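Local coordinates for protein UDP-glucose:anthocyanidin 3-O-glucosyltransferase (PDB 4REL) that belongs to the GT-B clan of glycosyltransferases, its chain folding into two domains that are each built round a parallel beta-sheet, at residues A[144-149]-A[202-207]; A[298-301]-A[307-310]. All coordinates share one frame; numbering follows the deposited sequence.

Contact 1: A[144-149]-A[202-207]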
loop_
_atom_site.group_PDB
_atom_site.type_symbol
_atom_site.label_atom_id
_atom_site.label_comp_id
_atom_site.label_asym_id
_atom_site.label_seq_id
_atom_site.Cartn_x
_atom_site.Cartn_y
_atom_site.Cartn_z
ATOM N N LEU A 144 0.619 -4.092 15.405
ATOM C CA LEU A 144 -0.731 -4.072 15.955
ATOM C C LEU A 144 -1.292 -5.470 16.187
ATOM O O LEU A 144 -1.934 -5.731 17.206
ATOM C CB LEU A 144 -1.672 -3.307 15.021
ATOM C CG LEU A 144 -1.252 -1.894 14.636
ATOM C CD1 LEU A 144 -2.224 -1.327 13.610
ATOM C CD2 LEU A 144 -1.208 -1.022 15.873
ATOM N N TYR A 145 -1.033 -6.372 15.242
ATOM C CA TYR A 145 -1.670 -7.684 15.247
ATOM C C TYR A 145 -1.133 -8.629 16.318
ATOM O O TYR A 145 -1.729 -9.668 16.593
ATOM C CB TYR A 145 -1.627 -8.279 13.828
ATOM C CG TYR A 145 -2.373 -7.357 12.894
ATOM C CD1 TYR A 145 -3.755 -7.299 12.928
ATOM C CD2 TYR A 145 -1.695 -6.480 12.056
ATOM C CE1 TYR A 145 -4.458 -6.425 12.123
ATOM C CE2 TYR A 145 -2.391 -5.602 11.236
ATOM C CZ TYR A 145 -3.772 -5.585 11.275
ATOM O OH TYR A 145 -4.483 -4.719 10.477
ATOM N N PHE A 146 -0.031 -8.238 16.950
ATOM C CA PHE A 146 0.507 -8.982 18.083
ATOM C C PHE A 146 0.096 -8.400 19.427
ATOM O O PHE A 146 0.535 -8.879 20.481
ATOM C CB PHE A 146 2.025 -9.048 17.977
ATOM C CG PHE A 146 2.498 -9.867 16.817
ATOM C CD1 PHE A 146 2.822 -11.203 16.992
ATOM C CD2 PHE A 146 2.593 -9.312 15.549
ATOM C CE1 PHE A 146 3.248 -11.976 15.924
ATOM C CE2 PHE A 146 3.011 -10.082 14.474
ATOM C CZ PHE A 146 3.342 -11.410 14.665
ATOM N N ASN A 147 -0.775 -7.395 19.392
ATOM C CA ASN A 147 -1.149 -6.671 20.604
ATOM C C ASN A 147 -2.620 -6.270 20.607
ATOM O O ASN A 147 -2.977 -5.231 21.146
ATOM C CB ASN A 147 -0.268 -5.424 20.776
ATOM C CG ASN A 147 1.194 -5.768 20.996
ATOM O OD1 ASN A 147 1.620 -6.045 22.122
ATOM N ND2 ASN A 147 1.972 -5.749 19.922
ATOM N N ILE A 148 -3.471 -7.106 20.016
ATOM C CA ILE A 148 -4.884 -6.757 19.862
ATOM C C ILE A 148 -5.581 -6.512 21.206
ATOM O O ILE A 148 -6.313 -5.526 21.359
ATOM C CB ILE A 148 -5.645 -7.824 19.046
ATOM C CG1 ILE A 148 -5.039 -7.940 17.649
ATOM C CG2 ILE A 148 -7.139 -7.491 18.971
ATOM C CD1 ILE A 148 -5.443 -9.185 16.905
ATOM N N ASP A 149 -5.348 -7.383 22.186
ATOM C CA ASP A 149 -6.019 -7.220 23.480
ATOM C C ASP A 149 -5.611 -5.927 24.187
ATOM O O ASP A 149 -6.460 -5.224 24.739
ATOM C CB ASP A 149 -5.793 -8.445 24.370
ATOM C CG ASP A 149 -6.425 -9.702 23.798
ATOM O OD1 ASP A 149 -7.268 -9.583 22.886
ATOM O OD2 ASP A 149 -6.086 -10.808 24.262
ATOM N N VAL A 202 -1.090 -16.218 12.834
ATOM C CA VAL A 202 -0.736 -16.705 11.497
ATOM C C VAL A 202 0.720 -16.404 11.110
ATOM O O VAL A 202 1.455 -17.299 10.686
ATOM C CB VAL A 202 -1.704 -16.146 10.424
ATOM C CG1 VAL A 202 -1.142 -16.361 9.001
ATOM C CG2 VAL A 202 -3.078 -16.796 10.554
ATOM N N LEU A 203 1.140 -15.153 11.267
ATOM C CA LEU A 203 2.450 -14.721 10.764
ATOM C C LEU A 203 3.699 -15.449 11.324
ATOM O O LEU A 203 4.664 -15.663 10.580
ATOM C CB LEU A 203 2.612 -13.201 10.879
ATOM C CG LEU A 203 1.694 -12.389 9.965
ATOM C CD1 LEU A 203 1.819 -10.911 10.274
ATOM C CD2 LEU A 203 2.047 -12.652 8.507
ATOM N N PRO A 204 3.697 -15.828 12.619
ATOM C CA PRO A 204 4.873 -16.572 13.091
ATOM C C PRO A 204 5.026 -17.958 12.454
ATOM O O PRO A 204 6.079 -18.599 12.602
ATOM C CB PRO A 204 4.617 -16.696 14.602
ATOM C CG PRO A 204 3.796 -15.488 14.926
ATOM C CD PRO A 204 2.859 -15.385 13.750
ATOM N N GLN A 205 3.999 -18.427 11.755
ATOM C CA GLN A 205 4.078 -19.735 11.112
ATOM C C GLN A 205 4.712 -19.636 9.727
ATOM O O GLN A 205 4.995 -20.652 9.094
ATOM C CB GLN A 205 2.686 -20.374 11.031
ATOM C CG GLN A 205 2.031 -20.531 12.408
ATOM C CD GLN A 205 0.666 -21.163 12.343
ATOM O OE1 GLN A 205 0.520 -22.324 11.935
ATOM N NE2 GLN A 205 -0.352 -20.411 12.752
ATOM N N ALA A 206 4.930 -18.408 9.264
ATOM C CA ALA A 206 5.566 -18.184 7.968
ATOM C C ALA A 206 7.061 -18.450 8.034
ATOM O O ALA A 206 7.730 -18.067 8.998
ATOM C CB ALA A 206 5.314 -16.770 7.482
ATOM N N LYS A 207 7.587 -19.098 6.997
ATOM C CA LYS A 207 9.028 -19.310 6.869
ATOM C C LYS A 207 9.758 -17.967 6.836
ATOM O O LYS A 207 10.853 -17.819 7.403
ATOM C CB LYS A 207 9.307 -20.116 5.597
ATOM C CG LYS A 207 10.781 -20.304 5.268
ATOM C CD LYS A 207 11.490 -21.195 6.270
ATOM C CE LYS A 207 12.873 -21.587 5.738
ATOM N NZ LYS A 207 13.562 -22.583 6.614
#
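F146 packs on P204 and L203 where two loops meet in one of the two parallel-sheet domains of this GT-B fold. Segment 144-149 leads into helix 148-157, with N147 at its N-cap position; segment 202-207 is the link from helix 199-202 to strand 208-211, and residues 203-205 in it form a short 3-10 segment. F146 sets its CG beside the backbone N and anti to the carbonyl carbon (chi1 -67°), a torsion that carries the far end of the ring toward the 3-10 segment although its CB does not head there. P204 comes to meet it from the opposite direction. P204 CG lies at the edge of the phenyl ring and in its plane, 3.7 Å from F146 CE1, so the meeting is edge-on rather than stacked. P204 CD follows at 4.1 Å from F146 CZ. L203 points its CB toward 144-149 and meets the ring obliquely; its side chain also touches A133 of strand 131-135 and L142. Y225, M226 and K229 of helix 220-229 also touch F146, so the phenylalanine contacts both that helix and the 3-10 segment. The end of the neighbouring Y145 leads away from 202-207, and Y145 touches the bound KMP, W135 and L196. N147 N bonds L144 O, while Q205 N and A206 N bond V202 O and L203 O in successive turns. The looser L203 approach is made by its CB, 4.3 Å from F146 CZ.

Contact 2: A[298-301]-A[307-310]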
loop_
_atom_site.group_PDB
_atom_site.type_symbol
_atom_site.label_atom_id
_atom_site.label_comp_id
_atom_site.label_asym_id
_atom_site.label_seq_id
_atom_site.Cartn_x
_atom_site.Cartn_y
_atom_site.Cartn_z
ATOM N N TRP A 298 -5.053 17.906 -9.354
ATOM C CA TRP A 298 -5.935 17.098 -8.521
ATOM C C TRP A 298 -6.429 15.925 -9.355
ATOM O O TRP A 298 -7.125 16.117 -10.360
ATOM C CB TRP A 298 -7.107 17.957 -8.027
ATOM C CG TRP A 298 -8.064 17.302 -7.059
ATOM C CD1 TRP A 298 -7.988 16.037 -6.540
ATOM C CD2 TRP A 298 -9.239 17.900 -6.488
ATOM N NE1 TRP A 298 -9.044 15.818 -5.672
ATOM C CE2 TRP A 298 -9.829 16.941 -5.636
ATOM C CE3 TRP A 298 -9.854 19.151 -6.625
ATOM C CZ2 TRP A 298 -10.998 17.195 -4.921
ATOM C CZ3 TRP A 298 -11.020 19.402 -5.917
ATOM C CH2 TRP A 298 -11.580 18.428 -5.078
ATOM N N ALA A 299 -6.030 14.716 -8.961
ATOM C CA ALA A 299 -6.512 13.508 -9.610
ATOM C C ALA A 299 -7.793 13.146 -8.895
ATOM O O ALA A 299 -7.771 12.771 -7.719
ATOM C CB ALA A 299 -5.490 12.388 -9.494
ATOM N N LEU A 300 -8.908 13.295 -9.609
ATOM C CA LEU A 300 -10.245 13.186 -9.044
ATOM C C LEU A 300 -11.117 12.337 -9.970
ATOM O O LEU A 300 -11.176 12.592 -11.178
ATOM C CB LEU A 300 -10.857 14.591 -8.901
ATOM C CG LEU A 300 -12.294 14.717 -8.387
ATOM C CD1 LEU A 300 -12.386 14.315 -6.925
ATOM C CD2 LEU A 300 -12.818 16.134 -8.569
ATOM N N LYS A 301 -11.796 11.333 -9.412
ATOM C CA LYS A 301 -12.712 10.514 -10.204
ATOM C C LYS A 301 -13.779 11.348 -10.901
ATOM O O LYS A 301 -14.348 12.281 -10.323
ATOM C CB LYS A 301 -13.387 9.434 -9.349
ATOM C CG LYS A 301 -12.497 8.243 -9.043
ATOM C CD LYS A 301 -13.263 7.142 -8.317
ATOM C CE LYS A 301 -12.318 6.048 -7.823
ATOM N NZ LYS A 301 -13.007 5.018 -6.988
ATOM N N ILE A 307 -20.067 17.387 -8.099
ATOM C CA ILE A 307 -20.250 17.951 -6.760
ATOM C C ILE A 307 -19.254 19.065 -6.433
ATOM O O ILE A 307 -19.380 19.727 -5.404
ATOM C CB ILE A 307 -20.237 16.874 -5.664
ATOM C CG1 ILE A 307 -18.852 16.252 -5.543
ATOM C CG2 ILE A 307 -21.308 15.811 -5.936
ATOM C CD1 ILE A 307 -18.674 15.417 -4.293
ATOM N N LEU A 308 -18.273 19.278 -7.309
ATOM C CA LEU A 308 -17.375 20.425 -7.172
ATOM C C LEU A 308 -18.197 21.700 -7.239
ATOM O O LEU A 308 -19.214 21.731 -7.935
ATOM C CB LEU A 308 -16.353 20.424 -8.307
ATOM C CG LEU A 308 -15.354 19.275 -8.319
ATOM C CD1 LEU A 308 -14.458 19.377 -9.553
ATOM C CD2 LEU A 308 -14.512 19.291 -7.053
ATOM N N PRO A 309 -17.773 22.753 -6.512
ATOM C CA PRO A 309 -18.457 24.049 -6.542
ATOM C C PRO A 309 -18.649 24.517 -7.982
ATOM O O PRO A 309 -17.763 24.300 -8.815
ATOM C CB PRO A 309 -17.475 24.976 -5.813
ATOM C CG PRO A 309 -16.762 24.072 -4.860
ATOM C CD PRO A 309 -16.608 22.768 -5.608
ATOM N N LYS A 310 -19.800 25.112 -8.284
ATOM C CA LYS A 310 -20.037 25.632 -9.623
ATOM C C LYS A 310 -18.953 26.646 -10.004
ATOM O O LYS A 310 -18.655 27.564 -9.241
ATOM C CB LYS A 310 -21.419 26.285 -9.719
ATOM C CG LYS A 310 -21.716 26.825 -11.108
ATOM C CD LYS A 310 -23.106 27.428 -11.224
ATOM C CE LYS A 310 -23.397 27.793 -12.674
ATOM N NZ LYS A 310 -24.675 28.534 -12.831
#
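With CG anti to the backbone N in both W298 (chi1 -175°), in strand 296-299, and L300 (chi1 177°), just past its end, these two residues extend their side chains toward L308, which answers with its CG beside its own backbone N (chi1 -66°). L308 CD2 touches both partners, and L308 CD1 adds the closest approach to L300. L308 CD2 lies against the six-membered part of the indole, 3.6 Å from W298 CH2 and 3.7 Å from W298 CZ3, as the indole and the leucine run by one another, pointing opposite ways. L308 CD1 meets L300 tip to tip, 3.8 Å from L300 CD2. That same L300 methyl lies over one face of the indole, 4.1 Å above its plane and offset toward the rim, so the three side chains form a closed apolar cluster. V285 and L289 of helix 279-292 and F312 of helix 312-315 touch W298, and V313 touches L308. The contact joins the loop that follows the strand, in this Rossmann-like domain, to the strand's end through side chains. All three are buried and meet only through carbon atoms, which implies that this contact itself depends on van der Waals packing and exclusion of water.

Contacts 1 and 2 lie in the two different parallel-sheet domains of the GT-B fold, on opposite sides of the chain's centre. Their centres are 41 Å apart and their nearest atoms about 22 Å, so neither touches the other, and contact 1 closes along the chain before contact 2 opens. Segment 144-149 carries Y145, which touches KMP but takes no part in the packing on 202-207; the side chain of L203 stays about 11 Å from the ligand. Contact 2 contains none of the pocket residues and packs the loop after strand 296-299 against the end of that strand. Both contacts rest on apolar side chains, partly buried in contact 1 and buried in contact 2.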